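Local atomic coordinates of cystathionine gamma-lyase (Saccharomyces cerevisiae, PDB entry 1N8P), a protein that belongs to the Cys/Met-metabolism family of pyridoxal-5'-phosphate-dependent enzymes and holds pyridoxal-5'-phosphate in a pocket. Residues Arg57-Glu61 against Tyr72-Phe76; Leu127-Pro132 against Lys159-Ile164; Ser325-Phe329 against Asp379-Ile384. All coordinates share one frame; numbering follows the deposited sequence.

Interaction 1 of 3, residues Arg57-Glu61 against Tyr72-Phe76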
loop_
_atom_site.group_PDB
_atom_site.type_symbol
_atom_site.label_atom_id
_atom_site.label_comp_id
_atom_site.label_asym_id
_atom_site.label_seq_id
_atom_site.Cartn_x
_atom_site.Cartn_y
_atom_site.Cartn_z
ATOM N N ARG A 57 9.370 6.940 9.545
ATOM C CA ARG A 57 10.141 6.233 10.550
ATOM C C ARG A 57 10.260 7.158 11.744
ATOM O O ARG A 57 9.759 6.857 12.832
ATOM C CB ARG A 57 11.531 5.915 10.020
ATOM C CG ARG A 57 12.204 4.791 10.777
ATOM C CD ARG A 57 13.521 4.410 10.141
ATOM N NE ARG A 57 14.545 5.410 10.392
ATOM C CZ ARG A 57 15.372 5.888 9.465
ATOM N NH1 ARG A 57 15.299 5.459 8.207
ATOM N NH2 ARG A 57 16.282 6.798 9.799
ATOM N N GLU A 58 10.925 8.293 11.524
ATOM C CA GLU A 58 11.136 9.300 12.560
ATOM C C GLU A 58 9.882 9.539 13.383
ATOM O O GLU A 58 9.902 9.465 14.604
ATOM C CB GLU A 58 11.574 10.610 11.924
ATOM C CG GLU A 58 11.944 11.689 12.913
ATOM C CD GLU A 58 12.029 13.051 12.251
ATOM O OE1 GLU A 58 10.952 13.623 11.938
ATOM O OE2 GLU A 58 13.168 13.536 12.042
ATOM N N ASN A 59 8.773 9.823 12.724
ATOM C CA ASN A 59 7.561 10.066 13.485
ATOM C C ASN A 59 7.174 8.875 14.319
ATOM O O ASN A 59 6.684 9.043 15.422
ATOM C CB ASN A 59 6.402 10.444 12.572
ATOM C CG ASN A 59 6.488 11.868 12.077
ATOM O OD1 ASN A 59 7.047 12.751 12.754
ATOM N ND2 ASN A 59 5.915 12.112 10.902
ATOM N N LEU A 60 7.372 7.669 13.792
ATOM C CA LEU A 60 7.037 6.459 14.533
ATOM C C LEU A 60 7.893 6.469 15.758
ATOM O O LEU A 60 7.396 6.451 16.882
ATOM C CB LEU A 60 7.342 5.212 13.698
ATOM C CG LEU A 60 7.560 3.863 14.408
ATOM C CD1 LEU A 60 6.324 3.449 15.139
ATOM C CD2 LEU A 60 7.974 2.795 13.391
ATOM N N GLU A 61 9.197 6.517 15.526
ATOM C CA GLU A 61 10.183 6.565 16.589
ATOM C C GLU A 61 9.854 7.549 17.707
ATOM O O GLU A 61 9.958 7.222 18.873
ATOM C CB GLU A 61 11.549 6.861 15.969
ATOM C CG GLU A 61 12.023 5.736 15.033
ATOM C CD GLU A 61 13.345 6.031 14.405
ATOM O OE1 GLU A 61 13.752 7.208 14.486
ATOM O OE2 GLU A 61 13.977 5.117 13.827
ATOM N N TYR A 72 14.677 8.914 23.425
ATOM C CA TYR A 72 14.972 8.433 22.081
ATOM C C TYR A 72 14.301 7.131 21.605
ATOM O O TYR A 72 13.964 6.257 22.399
ATOM C CB TYR A 72 16.497 8.309 21.935
ATOM C CG TYR A 72 17.231 9.558 22.394
ATOM C CD1 TYR A 72 17.641 9.707 23.727
ATOM C CD2 TYR A 72 17.483 10.616 21.505
ATOM C CE1 TYR A 72 18.282 10.874 24.165
ATOM C CE2 TYR A 72 18.123 11.786 21.932
ATOM C CZ TYR A 72 18.517 11.906 23.259
ATOM O OH TYR A 72 19.137 13.060 23.678
ATOM N N GLY A 73 14.130 7.029 20.284
ATOM C CA GLY A 73 13.551 5.851 19.654
ATOM C C GLY A 73 14.246 5.541 18.333
ATOM O O GLY A 73 14.825 6.424 17.695
ATOM N N LEU A 74 14.206 4.279 17.919
ATOM C CA LEU A 74 14.839 3.844 16.662
ATOM C C LEU A 74 14.153 2.578 16.133
ATOM O O LEU A 74 14.083 1.574 16.825
ATOM C CB LEU A 74 16.337 3.543 16.867
ATOM C CG LEU A 74 17.305 4.676 17.209
ATOM C CD1 LEU A 74 18.659 4.058 17.423
ATOM C CD2 LEU A 74 17.369 5.714 16.091
ATOM N N ALA A 75 13.644 2.615 14.912
ATOM C CA ALA A 75 12.985 1.434 14.394
ATOM C C ALA A 75 13.951 0.698 13.518
ATOM O O ALA A 75 14.922 1.272 13.053
ATOM C CB ALA A 75 11.772 1.814 13.620
ATOM N N PHE A 76 13.695 -0.591 13.334
ATOM C CA PHE A 76 14.521 -1.455 12.490
ATOM C C PHE A 76 13.636 -2.501 11.785
ATOM O O PHE A 76 12.442 -2.629 12.090
ATOM C CB PHE A 76 15.598 -2.167 13.320
ATOM C CG PHE A 76 16.550 -1.231 14.031
ATOM C CD1 PHE A 76 16.278 -0.789 15.327
ATOM C CD2 PHE A 76 17.728 -0.802 13.408
ATOM C CE1 PHE A 76 17.166 0.065 15.995
ATOM C CE2 PHE A 76 18.628 0.052 14.072
ATOM C CZ PHE A 76 18.347 0.486 15.364
#
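E61 reaches from the helix toward the strand and accepts a bond from the backbone of A75. A75 N lies 2.7 Å from E61 OE2 with an N-H...O angle of 163°, so the bond is nearly straight; the donor meets OE2 on its anti side, 29° out of the carboxylate plane. Two features place the group: CG of E61 stands anti to the carbonyl carbon (chi1 -64°), and the chain is extended beyond it, which lays the carboxylate along the backbone of L74, with OE2 3.2 Å from L74 CA. The other oxygen, OE1, lies 3.5 Å from G73 O; both are acceptors, so this proximity adds no bond.

From within the helix, one turn back, R57 presents the edge of its guanidinium in plane to the same oxygen. R57 NE to E61 OE2 is 3.5 Å, a weak bond within a salt bridge, while the arginine's stronger hold is on R51 O through NH1. OE2 thus has a second, cationic partner that may help to fix the carboxylate's rotation. The apolar part is small: A75 CB points at the helix and meets L60 CD2 at 3.9 Å, with R57 CG at 4.1 Å from the same methyl.

Strand 72-76 bonds through Y72, L74 and F76 to strand 214-218. The arrangement is therefore a carboxylate from a helix accepting a backbone N-H of the strand that is outermost within this chain, here in the large mixed sheet of the PLP-dependent aminotransferase-like fold.

Interaction 2 of 3, residues Leu127-Pro132 against Lys159-Ile164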
loop_
_atom_site.group_PDB
_atom_site.type_symbol
_atom_site.label_atom_id
_atom_site.label_comp_id
_atom_site.label_asym_id
_atom_site.label_seq_id
_atom_site.Cartn_x
_atom_site.Cartn_y
_atom_site.Cartn_z
ATOM N N LEU A 127 17.692 -14.856 37.401
ATOM C CA LEU A 127 18.672 -13.791 37.236
ATOM C C LEU A 127 19.307 -13.242 38.512
ATOM O O LEU A 127 20.532 -13.246 38.644
ATOM C CB LEU A 127 18.041 -12.645 36.449
ATOM C CG LEU A 127 19.028 -11.681 35.806
ATOM C CD1 LEU A 127 19.981 -12.463 34.924
ATOM C CD2 LEU A 127 18.280 -10.637 34.994
ATOM N N LEU A 128 18.483 -12.777 39.451
ATOM C CA LEU A 128 18.978 -12.198 40.705
ATOM C C LEU A 128 19.872 -13.047 41.606
ATOM O O LEU A 128 20.397 -12.542 42.584
ATOM C CB LEU A 128 17.812 -11.671 41.528
ATOM C CG LEU A 128 17.069 -10.485 40.905
ATOM C CD1 LEU A 128 15.931 -10.057 41.808
ATOM C CD2 LEU A 128 18.032 -9.331 40.703
ATOM N N ASN A 129 20.063 -14.323 41.289
ATOM C CA ASN A 129 20.921 -15.173 42.111
ATOM C C ASN A 129 22.203 -15.631 41.426
ATOM O O ASN A 129 23.174 -15.978 42.087
ATOM C CB ASN A 129 20.143 -16.392 42.599
ATOM C CG ASN A 129 19.108 -16.030 43.637
ATOM O OD1 ASN A 129 19.439 -15.579 44.732
ATOM N ND2 ASN A 129 17.842 -16.213 43.295
ATOM N N ASP A 130 22.223 -15.625 40.102
ATOM C CA ASP A 130 23.410 -16.067 39.392
ATOM C C ASP A 130 24.102 -14.932 38.676
ATOM O O ASP A 130 25.189 -15.108 38.103
ATOM C CB ASP A 130 23.038 -17.155 38.391
ATOM C CG ASP A 130 22.379 -18.351 39.056
ATOM O OD1 ASP A 130 22.421 -18.450 40.309
ATOM O OD2 ASP A 130 21.828 -19.196 38.321
ATOM N N LEU A 131 23.483 -13.758 38.717
ATOM C CA LEU A 131 24.053 -12.604 38.043
ATOM C C LEU A 131 25.385 -12.149 38.632
ATOM O O LEU A 131 26.276 -11.758 37.889
ATOM C CB LEU A 131 23.068 -11.438 38.029
ATOM C CG LEU A 131 23.558 -10.303 37.124
ATOM C CD1 LEU A 131 23.795 -10.838 35.708
ATOM C CD2 LEU A 131 22.539 -9.170 37.123
ATOM N N PRO A 132 25.543 -12.196 39.970
ATOM C CA PRO A 132 26.810 -11.769 40.574
ATOM C C PRO A 132 27.929 -12.713 40.175
ATOM O O PRO A 132 28.980 -12.285 39.704
ATOM C CB PRO A 132 26.510 -11.812 42.063
ATOM C CG PRO A 132 25.555 -12.918 42.159
ATOM C CD PRO A 132 24.625 -12.701 41.005
ATOM N N LYS A 159 16.079 -4.387 40.986
ATOM C CA LYS A 159 17.030 -5.267 41.658
ATOM C C LYS A 159 18.206 -5.586 40.710
ATOM O O LYS A 159 19.367 -5.540 41.115
ATOM C CB LYS A 159 16.348 -6.569 42.115
ATOM C CG LYS A 159 15.688 -6.477 43.506
ATOM C CD LYS A 159 15.033 -7.783 43.902
ATOM C CE LYS A 159 14.682 -7.853 45.396
ATOM N NZ LYS A 159 13.686 -6.855 45.909
ATOM N N VAL A 160 17.917 -5.883 39.444
ATOM C CA VAL A 160 18.976 -6.198 38.507
ATOM C C VAL A 160 19.793 -4.972 38.125
ATOM O O VAL A 160 21.005 -5.076 37.982
ATOM C CB VAL A 160 18.431 -6.888 37.215
ATOM C CG1 VAL A 160 19.529 -7.020 36.171
ATOM C CG2 VAL A 160 17.912 -8.271 37.550
ATOM N N ALA A 161 19.169 -3.815 37.943
ATOM C CA ALA A 161 19.959 -2.632 37.584
ATOM C C ALA A 161 20.956 -2.360 38.712
ATOM O O ALA A 161 22.133 -2.082 38.475
ATOM C CB ALA A 161 19.064 -1.432 37.404
ATOM N N ASP A 162 20.453 -2.449 39.943
ATOM C CA ASP A 162 21.236 -2.241 41.145
ATOM C C ASP A 162 22.347 -3.260 41.225
ATOM O O ASP A 162 23.507 -2.899 41.332
ATOM C CB ASP A 162 20.346 -2.386 42.377
ATOM C CG ASP A 162 19.485 -1.179 42.619
ATOM O OD1 ASP A 162 19.654 -0.184 41.861
ATOM O OD2 ASP A 162 18.657 -1.237 43.569
ATOM N N LEU A 163 21.974 -4.535 41.188
ATOM C CA LEU A 163 22.927 -5.640 41.254
ATOM C C LEU A 163 24.085 -5.427 40.286
ATOM O O LEU A 163 25.183 -5.903 40.519
ATOM C CB LEU A 163 22.222 -6.948 40.912
ATOM C CG LEU A 163 22.818 -8.267 41.390
ATOM C CD1 LEU A 163 22.773 -8.319 42.905
ATOM C CD2 LEU A 163 22.016 -9.426 40.818
ATOM N N ILE A 164 23.833 -4.704 39.198
ATOM C CA ILE A 164 24.861 -4.446 38.195
ATOM C C ILE A 164 25.808 -3.354 38.671
ATOM O O ILE A 164 27.019 -3.451 38.462
ATOM C CB ILE A 164 24.221 -4.067 36.815
ATOM C CG1 ILE A 164 23.578 -5.302 36.185
ATOM C CG2 ILE A 164 25.259 -3.542 35.865
ATOM C CD1 ILE A 164 23.034 -5.075 34.801
#
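V160 sits among three leucines: its CG2 meets L128 CD2 at 3.3 Å. The same valine methyl also meets L127 CD2, at 3.5 Å, where the two side chains cross at about a right angle. The other valine branch, CG1, faces L131 CD2 at 3.8 Å. Further along the pair, L163 CD2 packs 3.6 Å from L131 CB, the two leucines sliding past each other in opposite directions; P132 CD lies 4.2 Å from L163 CD2. At the other end, L128 CD1 rests against the aliphatic CB and CD of K159, whose chain then turns at its last torsion and carries the ammonium away.

What positions these groups is the near-parallel course of the helices, 11° between their directions and 10.2 Å between the segment axes. L127 O accepts from both L131 N and D130 N, two backbone bonds within the segment, and the helix is kinked at P132, whose N has no bond to the preceding turn. Beneath the pair, V160 touches V142 and I144 of strand 139-144 and L175 of strand 174-178, while L127 also reaches I144, so both helices rest on the same sheet.

The side chains meet each other through carbon atoms alone, so the chemistry implies cohesion through hydrophobic burial and methyl fit; L128, P132 and the K159 stem are less buried than L127, L131, V160 and I164.

Interaction 3 of 3, residues Ser325-Phe329 against Asp379-Ile384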
loop_
_atom_site.group_PDB
_atom_site.type_symbol
_atom_site.label_atom_id
_atom_site.label_comp_id
_atom_site.label_asym_id
_atom_site.label_seq_id
_atom_site.Cartn_x
_atom_site.Cartn_y
_atom_site.Cartn_z
ATOM N N SER A 325 -9.190 -28.006 19.170
ATOM C CA SER A 325 -10.602 -28.038 19.475
ATOM C C SER A 325 -11.171 -26.632 19.567
ATOM O O SER A 325 -12.377 -26.450 19.482
ATOM C CB SER A 325 -10.807 -28.781 20.802
ATOM O OG SER A 325 -10.090 -30.011 20.809
ATOM N N THR A 326 -10.297 -25.645 19.733
ATOM C CA THR A 326 -10.691 -24.232 19.863
ATOM C C THR A 326 -11.235 -23.622 18.582
ATOM O O THR A 326 -10.663 -23.778 17.503
ATOM C CB THR A 326 -9.529 -23.343 20.269
ATOM O OG1 THR A 326 -8.421 -23.631 19.411
ATOM C CG2 THR A 326 -9.156 -23.551 21.728
ATOM N N ARG A 327 -12.328 -22.885 18.721
ATOM C CA ARG A 327 -12.968 -22.264 17.586
ATOM C C ARG A 327 -12.506 -20.832 17.390
ATOM O O ARG A 327 -12.136 -20.428 16.277
ATOM C CB ARG A 327 -14.474 -22.288 17.781
ATOM C CG ARG A 327 -15.228 -21.586 16.691
ATOM C CD ARG A 327 -16.701 -21.716 16.900
ATOM N NE ARG A 327 -17.180 -20.960 18.047
ATOM C CZ ARG A 327 -17.571 -19.697 17.971
ATOM N NH1 ARG A 327 -17.518 -19.083 16.808
ATOM N NH2 ARG A 327 -18.060 -19.065 19.026
ATOM N N LEU A 328 -12.523 -20.076 18.481
ATOM C CA LEU A 328 -12.136 -18.675 18.454
ATOM C C LEU A 328 -10.625 -18.426 18.510
ATOM O O LEU A 328 -10.132 -17.521 17.842
ATOM C CB LEU A 328 -12.857 -17.934 19.584
ATOM C CG LEU A 328 -14.383 -17.914 19.453
ATOM C CD1 LEU A 328 -14.983 -17.005 20.506
ATOM C CD2 LEU A 328 -14.757 -17.435 18.049
ATOM N N PHE A 329 -9.884 -19.198 19.305
ATOM C CA PHE A 329 -8.427 -19.014 19.351
ATOM C C PHE A 329 -7.881 -19.699 18.127
ATOM O O PHE A 329 -8.438 -20.678 17.672
ATOM C CB PHE A 329 -7.816 -19.622 20.619
ATOM C CG PHE A 329 -8.127 -18.845 21.855
ATOM C CD1 PHE A 329 -9.402 -18.825 22.364
ATOM C CD2 PHE A 329 -7.150 -18.089 22.475
ATOM C CE1 PHE A 329 -9.707 -18.063 23.479
ATOM C CE2 PHE A 329 -7.448 -17.322 23.588
ATOM C CZ PHE A 329 -8.735 -17.314 24.086
ATOM N N ASP A 379 -17.372 -14.871 25.041
ATOM C CA ASP A 379 -17.261 -15.748 23.884
ATOM C C ASP A 379 -15.938 -16.535 23.949
ATOM O O ASP A 379 -15.853 -17.694 23.531
ATOM C CB ASP A 379 -17.268 -14.917 22.609
ATOM C CG ASP A 379 -18.548 -14.183 22.396
ATOM O OD1 ASP A 379 -19.361 -14.092 23.320
ATOM O OD2 ASP A 379 -18.731 -13.678 21.289
ATOM N N LEU A 380 -14.895 -15.882 24.455
ATOM C CA LEU A 380 -13.582 -16.491 24.557
ATOM C C LEU A 380 -13.503 -17.377 25.786
ATOM O O LEU A 380 -12.952 -18.474 25.739
ATOM C CB LEU A 380 -12.525 -15.410 24.618
ATOM C CG LEU A 380 -12.301 -14.564 23.369
ATOM C CD1 LEU A 380 -11.476 -13.326 23.749
ATOM C CD2 LEU A 380 -11.608 -15.390 22.293
ATOM N N LEU A 381 -14.064 -16.901 26.890
ATOM C CA LEU A 381 -14.071 -17.683 28.107
ATOM C C LEU A 381 -14.862 -18.942 27.773
ATOM O O LEU A 381 -14.367 -20.050 27.924
ATOM C CB LEU A 381 -14.752 -16.915 29.250
ATOM C CG LEU A 381 -14.486 -17.469 30.655
ATOM C CD1 LEU A 381 -12.987 -17.619 30.894
ATOM C CD2 LEU A 381 -15.075 -16.546 31.675
ATOM N N GLU A 382 -16.086 -18.770 27.286
ATOM C CA GLU A 382 -16.923 -19.913 26.953
ATOM C C GLU A 382 -16.275 -20.825 25.922
ATOM O O GLU A 382 -16.620 -21.993 25.799
ATOM C CB GLU A 382 -18.280 -19.447 26.444
ATOM C CG GLU A 382 -19.415 -20.446 26.726
ATOM C CD GLU A 382 -19.709 -20.660 28.223
ATOM O OE1 GLU A 382 -20.564 -21.518 28.541
ATOM O OE2 GLU A 382 -19.100 -19.971 29.080
ATOM N N ASP A 383 -15.319 -20.300 25.181
ATOM C CA ASP A 383 -14.655 -21.112 24.183
ATOM C C ASP A 383 -13.483 -21.938 24.765
ATOM O O ASP A 383 -13.134 -22.989 24.225
ATOM C CB ASP A 383 -14.174 -20.228 23.040
ATOM C CG ASP A 383 -13.524 -21.025 21.941
ATOM O OD1 ASP A 383 -14.161 -21.986 21.469
ATOM O OD2 ASP A 383 -12.384 -20.702 21.548
ATOM N N ILE A 384 -12.873 -21.454 25.849
ATOM C CA ILE A 384 -11.788 -22.168 26.512
ATOM C C ILE A 384 -12.428 -23.355 27.236
ATOM O O ILE A 384 -11.901 -24.459 27.219
ATOM C CB ILE A 384 -11.109 -21.299 27.577
ATOM C CG1 ILE A 384 -10.524 -20.035 26.952
ATOM C CG2 ILE A 384 -10.043 -22.104 28.271
ATOM C CD1 ILE A 384 -9.272 -20.272 26.175
#
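D383 OD2 accepts the backbone N-H of L328, with L328 N 3.1 Å from OD2 and an N-H...O angle of 146°. The donor arrives from above the carboxylate plane, 54° out of it. The companion oxygen takes the preceding N-H: R327 N to D383 OD1 is 3.4 Å, straighter but weak by its length. One carboxylate therefore bridges two successive backbone N-H groups of the turn, and the side chain is delivered there because its CG stands anti to the backbone N (chi1 -178°), extending from the helix. A weak bond from T326 OG1 to F329 O, within the turn itself, braces it further.

The F329 ring slides alongside the same carboxylate, nearly coplanar with it, and D383 OD2 lies in the ring plane at the edge, 3.6 Å from F329 CD1. Further round the ring, F329 CE1 is 3.5 Å from L380 CD2 and equally far from I384 CD1; both methyls approach obliquely. L328 shares the leucine methyl: its CB lies 3.9 Å from L380 CD2, and its CD1 comes against D379 CB at 3.7 Å. The CD2 branch of L328 lies over one face of the R327 guanidinium, offset toward the rim.

The polar ends of R327 and D379 turn to the second subunit: R327 NH2 forms a salt bridge with D6 of that subunit, and D379 OD2 accepts from T10 OG1 and K7 N of that subunit. The turn itself joins helix 316-325 to strand 330-331, outermost within this chain in the five-stranded sheet, and it is held against helix 377-392, which also packs on helix 253-271 through L381 and I384.

Followed from the N terminus, the three contacts come in series; none nests in or crosses another. Interaction 1 closes a short connection of ten residues, mostly the rest of the helix, joining helix 55-67 to an edge strand of the seven-stranded sheet. Interaction 2 closes 26 residues that include strand 139-144, and pairs two helices that flank strands of that same sheet; strand 139-144, helix 157-167 and strand 174-178 form a beta-alpha-beta crossover. Interaction 3 spans 49 residues and ties the turn before strand 330-331 to helix 377-392, beside the separate five-stranded sheet. Interactions 1 and 3 lie on opposite sides of the chain's centre, their centres about 37 Å apart.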